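Local coordinates for protein lysozyme C (Equus asinus, PDB 5XUW) that hydrolyses the beta-1,4 linkages between N-acetylmuramic acid and N-acetylglucosamine in bacterial peptidoglycan and binds one calcium ion, at residues A[30-35]-A[109-115]; A[39-43]-A[83-88]. All coordinates share one frame; numbering follows the deposited sequence.

Contact 1: A[30-35]-A[109-115]; sequences CMAEYE and KAWVKHC
Y34 and H114 turn their rings nearly face to face, but slid apart, where helix 25-36 meets helix 109-114. The planes are 17° from parallel, and the slide is so large that the rings barely overlap. What sits over the Y34 face is mainly H114 CB, 3.6 Å from the ring centroid and close to the ring normal, a CH-pi contact; Y34 CD1 in turn lies over the rim of the imidazole, 3.4 Å from H114 CG. H114 is also tied to its own helix, its ND1 donating to the carbonyl O of A110, which already accepts the backbone N of H114; this is a long, bent bond that probably helps to set the turn of the imidazole. Beside the same tyrosine, C115 SG approaches Y34 CD2 obliquely at 3.6 Å, a sulfur-aromatic contact. That sulfur belongs to the C30-C115 disulfide, whose torsion about the S-S bond is a relaxed right angle. One helix turn from C115, the W111 and M31 side chains cross at about a right angle, M31 CB 3.8 Å from W111 CD1, while W111 NE1 bonds to N27. M31 then bends away toward F57 and M105. At the other end, the E35 chain folds back at chi2, bringing OE2 to the backbone N of A110 at 2.9 Å. The N-H comes from above the carboxylate plane and the bond is bent (144°). A110 CB lies on the same side of that plane as the N-H, 3.2 Å from E35 OE2, and also touches the Y34 backbone. The helices cross at 103°, their segment axes 8.0 Å apart. Such a disulfide-linked helix pair belongs to the alpha-domain of C-type lysozymes, which here carries the predicted catalytic glutamate E35.

Contact 2: A[39-43]-A[83-88]; sequences NTRAF and LLDDNI. With CA (calcium ion), chain C.
T40 presses its side chain onto the calcium-binding loop, CB lying 3.3 Å from the carbonyl O of D85 and CG2 meeting I88 CG2 at 3.7 Å, the two side chains crossing at about a right angle. The carbonyl O of T40 takes a nearly straight CA-H...O contact from L84 CA, 3.4 Å away, and L84 CD2 reaches A42 O at 3.6 Å. One water joins the polar rims: it accepts from R41 NE, donates to L84 O and D86 OD1, and bonds T40 OG1 at 2.9 Å. T40 OG1 is further held by the N-terminal amine of K1. With the R41 chain extended from CG to NE, the guanidinium presents its edge to this water. Further out, N39 OD1 accepts the R41 backbone N in an Asx turn, within a type I turn from N39 to A42. Beyond D85 lies the calcium ion, bound by D85 OD1 and N87 O, each at 2.4 Å, by two waters, and by K82 O, D90 and D91. D85 O holds one of these waters and D85 OD2 the other. This is the seven-coordinate calcium-binding loop of calcium-binding lysozymes and alpha-lactalbumins.

The two contacts lie 16 Å apart, centre to centre, and share the chain from helix 25-36 into the following loop: 30-35 serves contact 1 and 39-43, a few residues on, serves contact 2. Apart from this adjacency they do not touch. Contact 1 holds E35, whose side chain is about 6 Å from that of D53, the other predicted active-site residue; Y54, next to D53, packs against L83, L84 and F43 of contact 2. Calcium sits in contact 2 itself, about 13 Å from the M31 side chain of contact 1. E35 OE1 is 15.9 Å from the calcium ion, so the metal is far from E35, consistent with a structural role.

Contact 1: A[30-35]-A[109-115]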
loop_
_atom_site.group_PDB
_atom_site.type_symbol
_atom_site.label_atom_id
_atom_site.label_comp_id
_atom_site.label_asym_id
_atom_site.label_seq_id
_atom_site.Cartn_x
_atom_site.Cartn_y
_atom_site.Cartn_z
ATOM N N CYS A 30 2.604 6.806 -5.178
ATOM C CA CYS A 30 2.694 6.109 -6.465
ATOM C C CYS A 30 2.338 4.629 -6.333
ATOM O O CYS A 30 1.560 4.091 -7.130
ATOM C CB CYS A 30 4.081 6.294 -7.090
ATOM S SG CYS A 30 4.177 5.837 -8.831
ATOM N N MET A 31 2.869 3.970 -5.306
ATOM C CA MET A 31 2.547 2.558 -5.091
ATOM C C MET A 31 1.032 2.406 -4.944
ATOM O O MET A 31 0.439 1.528 -5.566
ATOM C CB MET A 31 3.305 2.006 -3.878
ATOM C CG MET A 31 2.960 0.576 -3.475
ATOM S SD MET A 31 1.611 0.440 -2.288
ATOM C CE MET A 31 2.418 1.049 -0.807
ATOM N N ALA A 32 0.393 3.287 -4.181
ATOM C CA ALA A 32 -1.054 3.191 -4.010
ATOM C C ALA A 32 -1.811 3.402 -5.329
ATOM O O ALA A 32 -2.779 2.688 -5.603
ATOM C CB ALA A 32 -1.537 4.164 -2.953
ATOM N N GLU A 33 -1.369 4.359 -6.150
ATOM C CA GLU A 33 -2.055 4.624 -7.416
ATOM C C GLU A 33 -2.052 3.383 -8.296
ATOM O O GLU A 33 -3.081 3.009 -8.854
ATOM C CB GLU A 33 -1.437 5.789 -8.204
ATOM C CG GLU A 33 -2.306 6.168 -9.401
ATOM C CD GLU A 33 -1.880 7.414 -10.156
ATOM O OE1 GLU A 33 -0.947 8.129 -9.746
ATOM O OE2 GLU A 33 -2.510 7.671 -11.205
ATOM N N TYR A 34 -0.896 2.751 -8.431
ATOM C CA TYR A 34 -0.782 1.634 -9.363
ATOM C C TYR A 34 -1.230 0.288 -8.784
ATOM O O TYR A 34 -1.620 -0.591 -9.542
ATOM C CB TYR A 34 0.616 1.621 -9.998
ATOM C CG TYR A 34 0.773 2.839 -10.886
ATOM C CD1 TYR A 34 0.273 2.838 -12.195
ATOM C CD2 TYR A 34 1.331 4.018 -10.407
ATOM C CE1 TYR A 34 0.362 3.958 -13.002
ATOM C CE2 TYR A 34 1.406 5.147 -11.202
ATOM C CZ TYR A 34 0.930 5.104 -12.510
ATOM O OH TYR A 34 0.994 6.224 -13.300
ATOM N N GLU A 35 -1.228 0.141 -7.455
ATOM C CA GLU A 35 -1.735 -1.079 -6.822
ATOM C C GLU A 35 -3.263 -1.127 -6.792
ATOM O O GLU A 35 -3.846 -2.163 -7.097
ATOM C CB GLU A 35 -1.177 -1.232 -5.403
ATOM C CG GLU A 35 0.296 -1.649 -5.353
ATOM C CD GLU A 35 0.559 -3.059 -5.856
ATOM O OE1 GLU A 35 -0.390 -3.866 -5.938
ATOM O OE2 GLU A 35 1.727 -3.358 -6.175
ATOM N N LYS A 109 4.349 -5.301 -6.650
ATOM C CA LYS A 109 4.682 -5.500 -8.066
ATOM C C LYS A 109 4.262 -4.327 -8.958
ATOM O O LYS A 109 4.950 -4.011 -9.928
ATOM C CB LYS A 109 4.077 -6.802 -8.578
ATOM C CG LYS A 109 4.625 -8.041 -7.872
ATOM C CD LYS A 109 4.507 -9.273 -8.757
ATOM C CE LYS A 109 4.670 -10.562 -7.967
ATOM N NZ LYS A 109 4.466 -11.758 -8.834
ATOM N N ALA A 110 3.144 -3.677 -8.638
ATOM C CA ALA A 110 2.702 -2.523 -9.435
ATOM C C ALA A 110 3.633 -1.314 -9.231
ATOM O O ALA A 110 3.872 -0.557 -10.175
ATOM C CB ALA A 110 1.252 -2.171 -9.138
ATOM N N TRP A 111 4.173 -1.155 -8.023
ATOM C CA TRP A 111 5.202 -0.146 -7.776
ATOM C C TRP A 111 6.448 -0.445 -8.612
ATOM O O TRP A 111 7.008 0.450 -9.264
ATOM C CB TRP A 111 5.545 -0.052 -6.284
ATOM C CG TRP A 111 6.635 0.943 -6.009
ATOM C CD1 TRP A 111 6.508 2.296 -5.858
ATOM C CD2 TRP A 111 8.018 0.654 -5.898
ATOM N NE1 TRP A 111 7.748 2.874 -5.665
ATOM C CE2 TRP A 111 8.691 1.882 -5.675
ATOM C CE3 TRP A 111 8.767 -0.528 -5.954
ATOM C CZ2 TRP A 111 10.074 1.954 -5.509
ATOM C CZ3 TRP A 111 10.138 -0.449 -5.795
ATOM C CH2 TRP A 111 10.774 0.782 -5.560
ATOM N N VAL A 112 6.874 -1.703 -8.620
ATOM C CA VAL A 112 8.031 -2.090 -9.441
ATOM C C VAL A 112 7.798 -1.735 -10.916
ATOM O O VAL A 112 8.676 -1.167 -11.564
ATOM C CB VAL A 112 8.345 -3.595 -9.324
ATOM C CG1 VAL A 112 9.418 -4.009 -10.328
ATOM C CG2 VAL A 112 8.775 -3.936 -7.900
ATOM N N LYS A 113 6.622 -2.079 -11.429
ATOM C CA LYS A 113 6.326 -1.928 -12.855
ATOM C C LYS A 113 6.196 -0.472 -13.294
ATOM O O LYS A 113 6.645 -0.123 -14.379
ATOM C CB LYS A 113 5.054 -2.698 -13.217
ATOM C CG LYS A 113 4.666 -2.632 -14.690
ATOM C CD LYS A 113 3.533 -3.589 -15.015
ATOM C CE LYS A 113 3.290 -3.659 -16.516
ATOM N NZ LYS A 113 2.059 -4.429 -16.850
ATOM N N HIS A 114 5.583 0.360 -12.460
ATOM C CA HIS A 114 5.187 1.720 -12.843
ATOM C C HIS A 114 5.938 2.871 -12.178
ATOM O O HIS A 114 5.988 3.954 -12.750
ATOM C CB HIS A 114 3.684 1.890 -12.602
ATOM C CG HIS A 114 2.841 0.985 -13.445
ATOM N ND1 HIS A 114 2.204 -0.128 -12.940
ATOM C CD2 HIS A 114 2.553 1.015 -14.767
ATOM C CE1 HIS A 114 1.551 -0.740 -13.912
ATOM N NE2 HIS A 114 1.735 -0.060 -15.029
ATOM N N CYS A 115 6.481 2.660 -10.978
ATOM C CA CYS A 115 7.057 3.742 -10.168
ATOM C C CYS A 115 8.558 3.631 -9.948
ATOM O O CYS A 115 9.252 4.647 -9.925
ATOM C CB CYS A 115 6.398 3.770 -8.792
ATOM S SG CYS A 115 4.584 3.824 -8.789
#

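Contact 2: A[39-43]-A[83-88]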
loop_
_atom_site.group_PDB
_atom_site.type_symbol
_atom_site.label_atom_id
_atom_site.label_comp_id
_atom_site.label_asym_id
_atom_site.label_seq_id
_atom_site.Cartn_x
_atom_site.Cartn_y
_atom_site.Cartn_z
ATOM N N ASN A 39 -8.181 3.232 -4.344
ATOM C CA ASN A 39 -9.450 2.700 -3.855
ATOM C C ASN A 39 -9.214 1.765 -2.670
ATOM O O ASN A 39 -8.595 0.708 -2.813
ATOM C CB ASN A 39 -10.156 1.953 -4.981
ATOM C CG ASN A 39 -11.601 1.595 -4.646
ATOM O OD1 ASN A 39 -12.031 1.648 -3.498
ATOM N ND2 ASN A 39 -12.362 1.242 -5.672
ATOM N N THR A 40 -9.734 2.154 -1.505
ATOM C CA THR A 40 -9.584 1.356 -0.286
ATOM C C THR A 40 -10.295 0.014 -0.372
ATOM O O THR A 40 -9.985 -0.879 0.391
ATOM C CB THR A 40 -10.118 2.080 0.969
ATOM O OG1 THR A 40 -11.508 2.372 0.795
ATOM C CG2 THR A 40 -9.357 3.358 1.227
ATOM N N ARG A 41 -11.248 -0.126 -1.289
ATOM C CA ARG A 41 -11.952 -1.396 -1.490
ATOM C C ARG A 41 -11.363 -2.282 -2.589
ATOM O O ARG A 41 -11.975 -3.283 -2.973
ATOM C CB ARG A 41 -13.412 -1.120 -1.786
ATOM C CG ARG A 41 -14.069 -0.313 -0.696
ATOM C CD ARG A 41 -15.571 -0.357 -0.819
ATOM N NE ARG A 41 -16.192 0.398 0.261
ATOM C CZ ARG A 41 -17.497 0.417 0.528
ATOM N NH1 ARG A 41 -18.357 -0.291 -0.201
ATOM N NH2 ARG A 41 -17.939 1.142 1.552
ATOM N N ALA A 42 -10.179 -1.930 -3.093
ATOM C CA ALA A 42 -9.523 -2.716 -4.133
ATOM C C ALA A 42 -9.308 -4.141 -3.643
ATOM O O ALA A 42 -9.000 -4.366 -2.476
ATOM C CB ALA A 42 -8.204 -2.081 -4.529
ATOM N N PHE A 43 -9.529 -5.099 -4.534
ATOM C CA PHE A 43 -9.428 -6.502 -4.179
ATOM C C PHE A 43 -9.033 -7.318 -5.397
ATOM O O PHE A 43 -9.698 -7.248 -6.428
ATOM C CB PHE A 43 -10.751 -7.012 -3.595
ATOM C CG PHE A 43 -10.734 -8.483 -3.280
ATOM C CD1 PHE A 43 -10.092 -8.952 -2.144
ATOM C CD2 PHE A 43 -11.326 -9.402 -4.143
ATOM C CE1 PHE A 43 -10.053 -10.313 -1.857
ATOM C CE2 PHE A 43 -11.293 -10.761 -3.862
ATOM C CZ PHE A 43 -10.654 -11.215 -2.722
ATOM N N LEU A 83 -8.765 -3.979 6.012
ATOM C CA LEU A 83 -8.061 -3.283 4.941
ATOM C C LEU A 83 -9.003 -2.890 3.799
ATOM O O LEU A 83 -8.537 -2.513 2.730
ATOM C CB LEU A 83 -6.928 -4.178 4.423
ATOM C CG LEU A 83 -5.990 -4.715 5.510
ATOM C CD1 LEU A 83 -5.025 -5.739 4.929
ATOM C CD2 LEU A 83 -5.241 -3.571 6.182
ATOM N N LEU A 84 -10.316 -2.998 4.015
ATOM C CA LEU A 84 -11.304 -2.622 3.007
ATOM C C LEU A 84 -12.219 -1.486 3.458
ATOM O O LEU A 84 -13.088 -1.084 2.699
ATOM C CB LEU A 84 -12.133 -3.845 2.604
ATOM C CG LEU A 84 -11.389 -4.999 1.926
ATOM C CD1 LEU A 84 -12.347 -6.157 1.689
ATOM C CD2 LEU A 84 -10.748 -4.566 0.617
ATOM N N ASP A 85 -12.027 -0.966 4.667
ATOM C CA ASP A 85 -12.860 0.142 5.168
ATOM C C ASP A 85 -12.256 1.482 4.741
ATOM O O ASP A 85 -11.259 1.517 4.005
ATOM C CB ASP A 85 -13.049 0.044 6.687
ATOM C CG ASP A 85 -11.776 0.268 7.446
ATOM O OD1 ASP A 85 -10.713 -0.086 6.906
ATOM O OD2 ASP A 85 -11.824 0.779 8.587
ATOM N N ASP A 86 -12.858 2.588 5.175
ATOM C CA ASP A 86 -12.436 3.908 4.694
ATOM C C ASP A 86 -11.149 4.385 5.356
ATOM O O ASP A 86 -10.402 5.146 4.740
ATOM C CB ASP A 86 -13.526 4.962 4.918
ATOM C CG ASP A 86 -14.689 4.828 3.957
ATOM O OD1 ASP A 86 -14.714 3.884 3.143
ATOM O OD2 ASP A 86 -15.579 5.701 4.000
ATOM N N ASN A 87 -10.914 3.978 6.607
ATOM C CA ASN A 87 -9.781 4.489 7.362
ATOM C C ASN A 87 -8.560 3.628 7.087
ATOM O O ASN A 87 -8.656 2.417 7.152
ATOM C CB ASN A 87 -10.090 4.520 8.849
ATOM C CG ASN A 87 -9.070 5.331 9.617
ATOM O OD1 ASN A 87 -9.148 6.562 9.677
ATOM N ND2 ASN A 87 -8.099 4.657 10.183
ATOM N N ILE A 88 -7.419 4.250 6.792
ATOM C CA ILE A 88 -6.233 3.500 6.343
ATOM C C ILE A 88 -5.088 3.480 7.357
ATOM O O ILE A 88 -3.982 3.072 7.025
ATOM C CB ILE A 88 -5.712 3.995 4.968
ATOM C CG1 ILE A 88 -5.225 5.447 5.019
ATOM C CG2 ILE A 88 -6.786 3.825 3.909
ATOM C CD1 ILE A 88 -4.358 5.836 3.836
HETATM CA CA CA C . -8.380 0.049 7.190
HETATM O O HOH W 1 -13.954 1.461 1.987
HETATM O O HOH W 2 -8.834 0.323 4.839
HETATM O O HOH W 3 -9.264 0.423 9.347
#